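Local coordinates for major capsid protein (Faustovirus, PDB 5J7O) that probably builds the outer protein shell of this large DNA virus, as a double jelly-roll subunit that assembles into trimers, at residues Y157-Q160 with T164-V167; N210-P215 with F446-L451; T245-P250 with G264-A269; W551-F556 with F568-L573. All coordinates share one frame; numbering follows the deposited sequence.

Interaction 1: residues Y157-Q160 with T164-V167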
loop_
_atom_site.group_PDB
_atom_site.type_symbol
_atom_site.label_atom_id
_atom_site.label_comp_id
_atom_site.label_asym_id
_atom_site.label_seq_id
_atom_site.Cartn_x
_atom_site.Cartn_y
_atom_site.Cartn_z
ATOM N N TYR B 157 -32.674 14.590 -17.303
ATOM C CA TYR B 157 -32.248 13.338 -16.697
ATOM C C TYR B 157 -31.856 12.351 -17.784
ATOM O O TYR B 157 -32.554 12.215 -18.794
ATOM C CB TYR B 157 -33.349 12.736 -15.819
ATOM C CG TYR B 157 -33.713 13.589 -14.628
ATOM C CD1 TYR B 157 -32.807 13.799 -13.597
ATOM C CD2 TYR B 157 -34.966 14.179 -14.530
ATOM C CE1 TYR B 157 -33.137 14.577 -12.504
ATOM C CE2 TYR B 157 -35.306 14.956 -13.441
ATOM C CZ TYR B 157 -34.386 15.152 -12.432
ATOM O OH TYR B 157 -34.721 15.928 -11.345
ATOM N N VAL B 158 -30.732 11.666 -17.573
ATOM C CA VAL B 158 -30.220 10.679 -18.513
ATOM C C VAL B 158 -29.753 9.456 -17.738
ATOM O O VAL B 158 -29.515 9.510 -16.530
ATOM C CB VAL B 158 -29.059 11.234 -19.372
ATOM C CG1 VAL B 158 -29.561 12.298 -20.335
ATOM C CG2 VAL B 158 -27.960 11.793 -18.480
ATOM N N ASN B 159 -29.635 8.339 -18.450
ATOM C CA ASN B 159 -28.960 7.166 -17.917
ATOM C C ASN B 159 -27.486 7.245 -18.312
ATOM O O ASN B 159 -27.027 8.253 -18.857
ATOM C CB ASN B 159 -29.641 5.885 -18.398
ATOM C CG ASN B 159 -29.840 5.852 -19.901
ATOM O OD1 ASN B 159 -29.323 6.699 -20.630
ATOM N ND2 ASN B 159 -30.592 4.863 -20.374
ATOM N N GLN B 160 -26.718 6.185 -18.039
ATOM C CA GLN B 160 -25.290 6.229 -18.339
ATOM C C GLN B 160 -25.043 6.395 -19.833
ATOM O O GLN B 160 -24.139 7.135 -20.241
ATOM C CB GLN B 160 -24.589 4.972 -17.825
ATOM C CG GLN B 160 -23.079 5.023 -18.029
ATOM C CD GLN B 160 -22.380 3.737 -17.648
ATOM O OE1 GLN B 160 -22.849 2.642 -17.962
ATOM N NE2 GLN B 160 -21.246 3.862 -16.967
ATOM N N THR B 164 -32.410 10.231 -22.654
ATOM C CA THR B 164 -33.211 11.079 -21.782
ATOM C C THR B 164 -34.305 10.271 -21.091
ATOM O O THR B 164 -34.970 9.436 -21.711
ATOM C CB THR B 164 -33.825 12.227 -22.583
ATOM O OG1 THR B 164 -32.780 13.052 -23.113
ATOM C CG2 THR B 164 -34.739 13.079 -21.707
ATOM N N GLN B 165 -34.486 10.525 -19.797
ATOM C CA GLN B 165 -35.487 9.850 -18.982
ATOM C C GLN B 165 -36.632 10.810 -18.688
ATOM O O GLN B 165 -36.401 11.960 -18.303
ATOM C CB GLN B 165 -34.872 9.341 -17.676
ATOM C CG GLN B 165 -33.684 8.418 -17.880
ATOM C CD GLN B 165 -34.051 7.163 -18.645
ATOM O OE1 GLN B 165 -34.860 6.357 -18.185
ATOM N NE2 GLN B 165 -33.463 6.994 -19.825
ATOM N N THR B 166 -37.860 10.331 -18.868
ATOM C CA THR B 166 -39.039 11.158 -18.663
ATOM C C THR B 166 -39.340 11.301 -17.175
ATOM O O THR B 166 -39.190 10.350 -16.402
ATOM C CB THR B 166 -40.245 10.552 -19.385
ATOM O OG1 THR B 166 -39.900 10.286 -20.750
ATOM C CG2 THR B 166 -41.428 11.508 -19.355
ATOM N N VAL B 167 -39.750 12.508 -16.778
ATOM C CA VAL B 167 -40.185 12.737 -15.407
ATOM C C VAL B 167 -41.348 11.810 -15.084
ATOM O O VAL B 167 -42.237 11.580 -15.914
ATOM C CB VAL B 167 -40.566 14.214 -15.209
ATOM C CG1 VAL B 167 -41.399 14.401 -13.947
ATOM C CG2 VAL B 167 -39.316 15.072 -15.148
HETATM O O HOH W 1 -35.575 14.758 -18.203
#

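Interaction 2: residues N210-P215 with F446-L451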
loop_
_atom_site.group_PDB
_atom_site.type_symbol
_atom_site.label_atom_id
_atom_site.label_comp_id
_atom_site.label_asym_id
_atom_site.label_seq_id
_atom_site.Cartn_x
_atom_site.Cartn_y
_atom_site.Cartn_z
ATOM N N ASN B 210 -9.998 -1.851 14.370
ATOM C CA ASN B 210 -9.789 -1.697 12.934
ATOM C C ASN B 210 -8.723 -0.651 12.634
ATOM O O ASN B 210 -7.994 -0.771 11.644
ATOM C CB ASN B 210 -11.113 -1.327 12.261
ATOM C CG ASN B 210 -10.970 -1.083 10.771
ATOM O OD1 ASN B 210 -10.739 -2.011 9.996
ATOM N ND2 ASN B 210 -11.127 0.170 10.361
ATOM N N LYS B 211 -8.602 0.367 13.490
ATOM C CA LYS B 211 -7.661 1.449 13.230
ATOM C C LYS B 211 -6.263 1.149 13.761
ATOM O O LYS B 211 -5.276 1.607 13.175
ATOM C CB LYS B 211 -8.176 2.752 13.848
ATOM C CG LYS B 211 -9.514 3.247 13.299
ATOM C CD LYS B 211 -10.068 4.386 14.149
ATOM C CE LYS B 211 -11.553 4.615 13.898
ATOM N NZ LYS B 211 -11.838 5.100 12.518
ATOM N N PHE B 212 -6.149 0.380 14.846
ATOM C CA PHE B 212 -4.891 0.279 15.575
ATOM C C PHE B 212 -4.218 -1.085 15.516
ATOM O O PHE B 212 -3.039 -1.177 15.872
ATOM C CB PHE B 212 -5.100 0.646 17.052
ATOM C CG PHE B 212 -5.196 2.121 17.304
ATOM C CD1 PHE B 212 -4.061 2.915 17.301
ATOM C CD2 PHE B 212 -6.422 2.710 17.561
ATOM C CE1 PHE B 212 -4.150 4.274 17.539
ATOM C CE2 PHE B 212 -6.517 4.067 17.801
ATOM C CZ PHE B 212 -5.380 4.851 17.789
ATOM N N HIS B 213 -4.913 -2.146 15.100
ATOM C CA HIS B 213 -4.338 -3.476 15.272
ATOM C C HIS B 213 -4.492 -4.347 14.031
ATOM O O HIS B 213 -4.514 -5.578 14.136
ATOM C CB HIS B 213 -4.954 -4.178 16.482
ATOM C CG HIS B 213 -4.845 -3.391 17.750
ATOM N ND1 HIS B 213 -3.632 -3.051 18.311
ATOM C CD2 HIS B 213 -5.795 -2.869 18.562
ATOM C CE1 HIS B 213 -3.841 -2.357 19.416
ATOM N NE2 HIS B 213 -5.144 -2.232 19.590
ATOM N N VAL B 214 -4.591 -3.740 12.854
ATOM C CA VAL B 214 -4.633 -4.511 11.615
ATOM C C VAL B 214 -3.504 -4.041 10.705
ATOM O O VAL B 214 -3.712 -3.146 9.872
ATOM C CB VAL B 214 -5.996 -4.394 10.915
ATOM C CG1 VAL B 214 -6.071 -5.375 9.757
ATOM C CG2 VAL B 214 -7.130 -4.638 11.899
ATOM N N PRO B 215 -2.303 -4.599 10.833
ATOM C CA PRO B 215 -1.215 -4.239 9.918
ATOM C C PRO B 215 -1.524 -4.681 8.496
ATOM O O PRO B 215 -2.490 -5.398 8.226
ATOM C CB PRO B 215 -0.002 -4.978 10.490
ATOM C CG PRO B 215 -0.583 -6.077 11.319
ATOM C CD PRO B 215 -1.868 -5.550 11.869
ATOM N N PHE B 446 -4.022 0.960 28.450
ATOM C CA PHE B 446 -4.095 2.078 27.520
ATOM C C PHE B 446 -5.560 2.382 27.238
ATOM O O PHE B 446 -6.460 1.650 27.658
ATOM C CB PHE B 446 -3.325 1.789 26.227
ATOM C CG PHE B 446 -3.505 0.391 25.709
ATOM C CD1 PHE B 446 -2.602 -0.605 26.041
ATOM C CD2 PHE B 446 -4.570 0.074 24.883
ATOM C CE1 PHE B 446 -2.761 -1.892 25.566
ATOM C CE2 PHE B 446 -4.733 -1.212 24.402
ATOM C CZ PHE B 446 -3.827 -2.195 24.745
ATOM N N ILE B 447 -5.788 3.483 26.524
ATOM C CA ILE B 447 -7.131 3.989 26.258
ATOM C C ILE B 447 -7.204 4.470 24.814
ATOM O O ILE B 447 -6.389 5.296 24.390
ATOM C CB ILE B 447 -7.512 5.138 27.216
ATOM C CG1 ILE B 447 -7.461 4.676 28.673
ATOM C CG2 ILE B 447 -8.890 5.688 26.875
ATOM C CD1 ILE B 447 -7.749 5.773 29.678
ATOM N N TYR B 448 -8.180 3.961 24.064
ATOM C CA TYR B 448 -8.495 4.514 22.753
ATOM C C TYR B 448 -9.399 5.729 22.932
ATOM O O TYR B 448 -10.377 5.675 23.683
ATOM C CB TYR B 448 -9.183 3.473 21.869
ATOM C CG TYR B 448 -8.472 2.141 21.760
ATOM C CD1 TYR B 448 -8.920 1.036 22.473
ATOM C CD2 TYR B 448 -7.370 1.980 20.930
ATOM C CE1 TYR B 448 -8.284 -0.188 22.372
ATOM C CE2 TYR B 448 -6.725 0.759 20.823
ATOM C CZ TYR B 448 -7.188 -0.321 21.546
ATOM O OH TYR B 448 -6.555 -1.539 21.446
ATOM N N LEU B 449 -9.075 6.825 22.247
ATOM C CA LEU B 449 -9.781 8.084 22.438
ATOM C C LEU B 449 -10.222 8.665 21.102
ATOM O O LEU B 449 -9.545 8.510 20.080
ATOM C CB LEU B 449 -8.909 9.107 23.183
ATOM C CG LEU B 449 -9.577 10.439 23.538
ATOM C CD1 LEU B 449 -10.741 10.219 24.495
ATOM C CD2 LEU B 449 -8.573 11.421 24.122
ATOM N N GLY B 450 -11.368 9.339 21.126
ATOM C CA GLY B 450 -11.868 10.036 19.959
ATOM C C GLY B 450 -13.002 10.961 20.336
ATOM O O GLY B 450 -13.671 10.774 21.358
ATOM N N LEU B 451 -13.204 11.975 19.494
ATOM C CA LEU B 451 -14.295 12.941 19.645
ATOM C C LEU B 451 -15.061 12.936 18.324
ATOM O O LEU B 451 -14.761 13.715 17.416
ATOM C CB LEU B 451 -13.766 14.329 20.001
ATOM C CG LEU B 451 -14.792 15.404 20.370
ATOM C CD1 LEU B 451 -15.634 14.969 21.559
ATOM C CD2 LEU B 451 -14.106 16.729 20.658
#

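Interaction 3: residues T245-P250 with G264-A269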
loop_
_atom_site.group_PDB
_atom_site.type_symbol
_atom_site.label_atom_id
_atom_site.label_comp_id
_atom_site.label_asym_id
_atom_site.label_seq_id
_atom_site.Cartn_x
_atom_site.Cartn_y
_atom_site.Cartn_z
ATOM N N THR B 245 4.917 9.453 -29.649
ATOM C CA THR B 245 4.077 10.354 -28.872
ATOM C C THR B 245 2.627 10.193 -29.294
ATOM O O THR B 245 2.355 9.819 -30.440
ATOM C CB THR B 245 4.514 11.815 -29.060
ATOM O OG1 THR B 245 3.616 12.684 -28.360
ATOM C CG2 THR B 245 4.515 12.180 -30.539
ATOM N N PRO B 246 1.674 10.451 -28.390
ATOM C CA PRO B 246 0.273 10.563 -28.818
ATOM C C PRO B 246 -0.063 11.913 -29.422
ATOM O O PRO B 246 -1.065 12.017 -30.143
ATOM C CB PRO B 246 -0.507 10.335 -27.517
ATOM C CG PRO B 246 0.413 10.845 -26.459
ATOM C CD PRO B 246 1.809 10.509 -26.923
ATOM N N TRP B 247 0.738 12.941 -29.154
ATOM C CA TRP B 247 0.458 14.273 -29.670
ATOM C C TRP B 247 0.673 14.328 -31.175
ATOM O O TRP B 247 1.600 13.715 -31.711
ATOM C CB TRP B 247 1.350 15.308 -28.986
ATOM C CG TRP B 247 0.962 15.607 -27.575
ATOM C CD1 TRP B 247 1.562 15.142 -26.440
ATOM C CD2 TRP B 247 -0.119 16.441 -27.144
ATOM N NE1 TRP B 247 0.923 15.637 -25.330
ATOM C CE2 TRP B 247 -0.114 16.436 -25.735
ATOM C CE3 TRP B 247 -1.091 17.191 -27.814
ATOM C CZ2 TRP B 247 -1.043 17.152 -24.984
ATOM C CZ3 TRP B 247 -2.011 17.901 -27.067
ATOM C CH2 TRP B 247 -1.981 17.877 -25.666
ATOM N N GLY B 248 -0.195 15.073 -31.857
ATOM C CA GLY B 248 0.012 15.317 -33.271
ATOM C C GLY B 248 1.329 16.024 -33.524
ATOM O O GLY B 248 1.818 16.796 -32.698
ATOM N N SER B 249 1.904 15.752 -34.696
ATOM C CA SER B 249 3.226 16.281 -35.013
ATOM C C SER B 249 3.344 17.807 -34.999
ATOM O O SER B 249 4.435 18.291 -34.650
ATOM C CB SER B 249 3.680 15.727 -36.373
ATOM O OG SER B 249 2.733 16.001 -37.389
ATOM N N PRO B 250 2.329 18.606 -35.362
ATOM C CA PRO B 250 2.535 20.067 -35.392
ATOM C C PRO B 250 2.980 20.683 -34.071
ATOM O O PRO B 250 3.525 21.793 -34.087
ATOM C CB PRO B 250 1.163 20.603 -35.817
ATOM C CG PRO B 250 0.602 19.526 -36.646
ATOM C CD PRO B 250 1.042 18.248 -35.991
ATOM N N GLY B 264 6.394 23.837 -23.316
ATOM C CA GLY B 264 5.032 23.500 -23.664
ATOM C C GLY B 264 4.903 22.645 -24.906
ATOM O O GLY B 264 3.797 22.176 -25.204
ATOM N N SER B 265 5.998 22.436 -25.637
ATOM C CA SER B 265 5.996 21.561 -26.800
ATOM C C SER B 265 6.426 20.168 -26.361
ATOM O O SER B 265 7.610 19.969 -26.049
ATOM C CB SER B 265 6.934 22.093 -27.874
ATOM O OG SER B 265 7.178 21.117 -28.871
ATOM N N PRO B 266 5.524 19.190 -26.312
ATOM C CA PRO B 266 5.923 17.843 -25.894
ATOM C C PRO B 266 6.898 17.215 -26.878
ATOM O O PRO B 266 6.916 17.536 -28.069
ATOM C CB PRO B 266 4.597 17.073 -25.859
ATOM C CG PRO B 266 3.685 17.842 -26.756
ATOM C CD PRO B 266 4.085 19.277 -26.615
ATOM N N VAL B 267 7.723 16.312 -26.356
ATOM C CA VAL B 267 8.698 15.582 -27.151
ATOM C C VAL B 267 8.416 14.091 -27.005
ATOM O O VAL B 267 7.550 13.671 -26.237
ATOM C CB VAL B 267 10.149 15.910 -26.747
ATOM C CG1 VAL B 267 10.416 17.401 -26.883
ATOM C CG2 VAL B 267 10.426 15.442 -25.328
ATOM N N ASN B 268 9.162 13.293 -27.765
ATOM C CA ASN B 268 9.015 11.845 -27.699
ATOM C C ASN B 268 9.264 11.345 -26.281
ATOM O O ASN B 268 9.988 11.963 -25.496
ATOM C CB ASN B 268 9.982 11.162 -28.666
ATOM C CG ASN B 268 9.578 11.333 -30.116
ATOM O OD1 ASN B 268 8.391 11.407 -30.440
ATOM N ND2 ASN B 268 10.567 11.390 -31.002
ATOM N N ALA B 269 8.647 10.215 -25.954
ATOM C CA ALA B 269 8.823 9.615 -24.643
ATOM C C ALA B 269 10.161 8.889 -24.562
ATOM O O ALA B 269 10.677 8.377 -25.558
ATOM C CB ALA B 269 7.683 8.644 -24.338
HETATM O O HOH W 2 4.801 12.934 -25.992
#

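Interaction 4: residues W551-F556 with F568-L573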
loop_
_atom_site.group_PDB
_atom_site.type_symbol
_atom_site.label_atom_id
_atom_site.label_comp_id
_atom_site.label_asym_id
_atom_site.label_seq_id
_atom_site.Cartn_x
_atom_site.Cartn_y
_atom_site.Cartn_z
ATOM N N TRP B 551 3.596 5.148 16.769
ATOM C CA TRP B 551 4.831 4.881 16.036
ATOM C C TRP B 551 5.884 4.254 16.939
ATOM O O TRP B 551 6.557 3.293 16.546
ATOM C CB TRP B 551 5.367 6.169 15.410
ATOM C CG TRP B 551 6.754 6.029 14.841
ATOM C CD1 TRP B 551 7.088 5.590 13.592
ATOM C CD2 TRP B 551 7.990 6.329 15.504
ATOM N NE1 TRP B 551 8.455 5.597 13.437
ATOM C CE2 TRP B 551 9.030 6.047 14.596
ATOM C CE3 TRP B 551 8.315 6.809 16.776
ATOM C CZ2 TRP B 551 10.373 6.227 14.922
ATOM C CZ3 TRP B 551 9.648 6.987 17.097
ATOM C CH2 TRP B 551 10.660 6.697 16.174
ATOM N N ASN B 552 6.032 4.774 18.158
ATOM C CA ASN B 552 7.138 4.366 19.017
ATOM C C ASN B 552 6.884 3.007 19.662
ATOM O O ASN B 552 7.768 2.144 19.674
ATOM C CB ASN B 552 7.384 5.431 20.087
ATOM C CG ASN B 552 8.581 5.116 20.963
ATOM O OD1 ASN B 552 9.727 5.223 20.528
ATOM N ND2 ASN B 552 8.322 4.735 22.209
ATOM N N TYR B 553 5.685 2.797 20.192
ATOM C CA TYR B 553 5.382 1.634 21.012
ATOM C C TYR B 553 4.719 0.527 20.201
ATOM O O TYR B 553 4.224 0.739 19.091
ATOM C CB TYR B 553 4.463 2.020 22.174
ATOM C CG TYR B 553 5.083 2.948 23.192
ATOM C CD1 TYR B 553 5.017 4.326 23.037
ATOM C CD2 TYR B 553 5.720 2.446 24.319
ATOM C CE1 TYR B 553 5.576 5.176 23.970
ATOM C CE2 TYR B 553 6.282 3.288 25.257
ATOM C CZ TYR B 553 6.207 4.652 25.079
ATOM O OH TYR B 553 6.766 5.495 26.012
ATOM N N GLY B 554 4.721 -0.675 20.781
ATOM C CA GLY B 554 3.883 -1.760 20.322
ATOM C C GLY B 554 4.428 -2.600 19.187
ATOM O O GLY B 554 3.978 -3.742 19.020
ATOM N N SER B 555 5.359 -2.080 18.396
ATOM C CA SER B 555 5.962 -2.818 17.270
ATOM C C SER B 555 4.835 -3.203 16.305
ATOM O O SER B 555 3.926 -2.393 16.064
ATOM C CB SER B 555 6.783 -3.980 17.798
ATOM O OG SER B 555 7.145 -4.866 16.754
ATOM N N PHE B 556 4.851 -4.418 15.750
ATOM C CA PHE B 556 3.841 -4.834 14.783
ATOM C C PHE B 556 2.460 -5.018 15.402
ATOM O O PHE B 556 1.496 -5.242 14.661
ATOM C CB PHE B 556 4.274 -6.132 14.093
ATOM C CG PHE B 556 4.590 -7.254 15.045
ATOM C CD1 PHE B 556 3.580 -8.063 15.541
ATOM C CD2 PHE B 556 5.896 -7.506 15.433
ATOM C CE1 PHE B 556 3.865 -9.094 16.414
ATOM C CE2 PHE B 556 6.186 -8.538 16.305
ATOM C CZ PHE B 556 5.169 -9.332 16.796
ATOM N N PHE B 568 -4.293 7.420 21.066
ATOM C CA PHE B 568 -3.887 6.246 21.834
ATOM C C PHE B 568 -3.128 6.722 23.066
ATOM O O PHE B 568 -1.982 7.170 22.955
ATOM C CB PHE B 568 -3.028 5.315 20.974
ATOM C CG PHE B 568 -2.718 3.990 21.615
ATOM C CD1 PHE B 568 -1.588 3.832 22.400
ATOM C CD2 PHE B 568 -3.545 2.896 21.413
ATOM C CE1 PHE B 568 -1.296 2.615 22.984
ATOM C CE2 PHE B 568 -3.256 1.674 21.995
ATOM C CZ PHE B 568 -2.130 1.535 22.780
ATOM N N LEU B 569 -3.764 6.634 24.234
ATOM C CA LEU B 569 -3.153 7.046 25.494
ATOM C C LEU B 569 -2.515 5.821 26.141
ATOM O O LEU B 569 -3.217 4.966 26.685
ATOM C CB LEU B 569 -4.190 7.672 26.424
ATOM C CG LEU B 569 -5.248 8.616 25.842
ATOM C CD1 LEU B 569 -6.208 9.067 26.934
ATOM C CD2 LEU B 569 -4.610 9.815 25.170
ATOM N N ASN B 570 -1.188 5.745 26.104
ATOM C CA ASN B 570 -0.465 4.552 26.524
ATOM C C ASN B 570 0.062 4.700 27.947
ATOM O O ASN B 570 0.525 5.772 28.345
ATOM C CB ASN B 570 0.695 4.262 25.569
ATOM C CG ASN B 570 1.419 2.975 25.907
ATOM O OD1 ASN B 570 0.884 2.108 26.598
ATOM N ND2 ASN B 570 2.644 2.841 25.414
ATOM N N PHE B 571 -0.005 3.602 28.707
ATOM C CA PHE B 571 0.509 3.562 30.071
ATOM C C PHE B 571 1.365 2.328 30.332
ATOM O O PHE B 571 1.767 2.100 31.481
ATOM C CB PHE B 571 -0.641 3.619 31.083
ATOM C CG PHE B 571 -1.607 4.737 30.836
ATOM C CD1 PHE B 571 -1.300 6.032 31.219
ATOM C CD2 PHE B 571 -2.824 4.495 30.221
ATOM C CE1 PHE B 571 -2.190 7.064 30.995
ATOM C CE2 PHE B 571 -3.717 5.523 29.993
ATOM C CZ PHE B 571 -3.399 6.809 30.380
ATOM N N CYS B 572 1.646 1.527 29.309
ATOM C CA CYS B 572 2.515 0.368 29.432
ATOM C C CYS B 572 3.611 0.450 28.378
ATOM O O CYS B 572 3.516 1.210 27.411
ATOM C CB CYS B 572 1.736 -0.947 29.283
ATOM S SG CYS B 572 1.008 -1.201 27.650
ATOM N N LEU B 573 4.660 -0.349 28.576
ATOM C CA LEU B 573 5.791 -0.319 27.657
ATOM C C LEU B 573 5.530 -1.119 26.389
ATOM O O LEU B 573 6.074 -0.785 25.331
ATOM C CB LEU B 573 7.050 -0.844 28.347
ATOM C CG LEU B 573 7.712 0.080 29.369
ATOM C CD1 LEU B 573 8.936 -0.586 29.973
ATOM C CD2 LEU B 573 8.083 1.406 28.723
HETATM O O HOH W 3 6.658 -1.597 22.496
#

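Interaction 1: residues Y157-Q160 with T164-V167
Y157 and V158 end a strand, and the chain turns back so that T164 and Q165 lie against them, the two backbones joined by a single bridge between V158 and T164. The direct bond of this bridge runs from Q165 N to Y157 O at 2.8 Å, nearly straight at 166°. T164 CA adds a C-H contact to the same oxygen. At the other end of Y157 a water replaces the second direct bond, accepting from Y157 N and donating to Q165 O. On one flank, CB of Q165 rests 4.2 Å from CB of Y157. The Q165 chain then bends at chi2 (-61°), and NE2 ends up 3.6 Å from ND2 of N159. The two amides make no bond to each other; they are held by the turn itself, Q165 NE2 donating to T163 O and N159 OD1 receiving weak bonds from the N-H groups of G162 and T163. V167 CG2 meets the rim of the Y157 ring, whose OH bonds to A121 O. V158 is also backbone-bonded to F341 on strand 341-351. Stitched by one bond and one water, this turn closes strand 149-158, an inner strand of a mixed sheet probably outside the jelly-roll sheets.

Interaction 2: residues N210-P215 with F446-L451
In F212, H213 and Y448 alike, the first torsion sets the ring carbon CG anti to the carbonyl carbon, and this helps to bring the three rings together: chi1 is -78° in F212 and -51° in Y448. The phenylalanine and histidine leave the last turn of helix 203-212 and the residue after it, while the tyrosine rises from strand 444-453 to meet them. Y448 OH points at the rim of the imidazole, near its plane, and is hydrogen-bonded to NE2 of H213. The modelled separation of 2.4 Å between these two atoms is doubtfully short, and the geometry allows either to be the donor. The two rings come rim to rim with their planes 79° apart. Beside this polar join, F212 and Y448 lie alongside one another, running in opposite senses, CD2 of the one lying 3.6 Å from CD2 of the other, with the ring centroids 5.5 Å apart. F212 CB also covers one face of the H213 ring, 3.8 Å above its plane and over its centre. The other imidazole nitrogen, ND1, bonds to N557 O, which with the Y448 contact probably limits the ring's rotation. F568 touches F212 and Y209 meets H213, so the aromatic packing extends further. The result is a buried aromatic cluster with a histidine-tyrosine bond on one flank, joining the C-terminal end of a helix to an inner strand of a four-stranded jelly-roll sheet.

Interaction 3: residues T245-P250 with G264-A269
P266 is the first residue along G264-A269 to touch the other segment, its side chain lying crosswise to that of W247. CG of the proline lies over one face of the indole, 3.6 Å from the centroid of the five-membered ring and 20° off its normal, a CH-pi contact. Its closest approach is to CD1 of W247, at 3.4 Å. V267 turns its side chain away and contributes its backbone instead: a water donates to V267 O and also bonds to T245 OG1. That hydroxyl is already at work, accepting from W247 N at 3.0 Å to close an ST turn, and the torsion that sets OG1 opposite the T245 backbone N (chi1 176°) turns it toward W247 N. Both the hydroxyl and the water lie in plane at the indole edge. N268 comes next, its OD1 resting loosely against T245 CG2 at 4.0 Å. A269 then ties back to S243 and T244 through backbone bonds. Both segments belong to the long excursion between strands 232-240 and 273-280, and they lie against other copies of the protein. Y480 of the second subunit, on strand 473-490, meets the W247 ring edge-to-face; Q509 of that subunit, on strand 503-521, bonds to G248 N and P246 O.

Interaction 4: residues W551-F556 with F568-L573
The Y553 ring has an amide nitrogen over each face and a carbonyl at its edge. N552 ND2 lies 3.3 Å above one face, offset toward the rim, and N570 ND2 stands 3.2 Å off the opposite one. L573 O comes up in the ring plane, 3.4 Å from CD2 of Y553. The N570 amide does not lie flat on the ring but stands almost upright to it, the planes 85° apart, with its CG-ND2 bond directed at the ring face. An extended first torsion (chi1 -176°) carries this amide from the end of strand 567-570, an outermost strand of its jelly-roll sheet, to the tyrosine just past helix 542-552. Its oxygen accepts from C572 N at 2.9 Å, which makes an Asx turn where the strand ends, and ND2 gives a weak bond to C572 O. The bond from C572 N, helped by the weak one, probably sets the amide's turn. No direct hydrogen bond spans the two segments; a water does it, accepting from G554 N and donating to L573 O. CD2 of L573 also comes within 4.3 Å of CE2 of Y553. The phenol OH bonds to Y73 OH of the second subunit, whose K218 NZ donates to Y553 O.

How the interactions relate
Interactions 2 and 4 form one continuous region, their centres 11 Å apart: strands 444-453 and 567-570 are neighbours in a sheet, I447 O lies 3.0 Å from L569 N, and the F446 and F568 rings stack. Interaction 1 is remote, its centre about 55 Å from that of interaction 4 and across the chain's centre. Interaction 3 falls, in sequence, inside the long loop closed by interaction 2, yet their centres are about 50 Å apart. Interactions 1 and 3 come no nearer than about 24 Å within a chain, but the trimer joins them: P246 packs on Q160 of the third subunit, and W247 O accepts from Q161 there. Interactions 3 and 4 both lie at subunit interfaces.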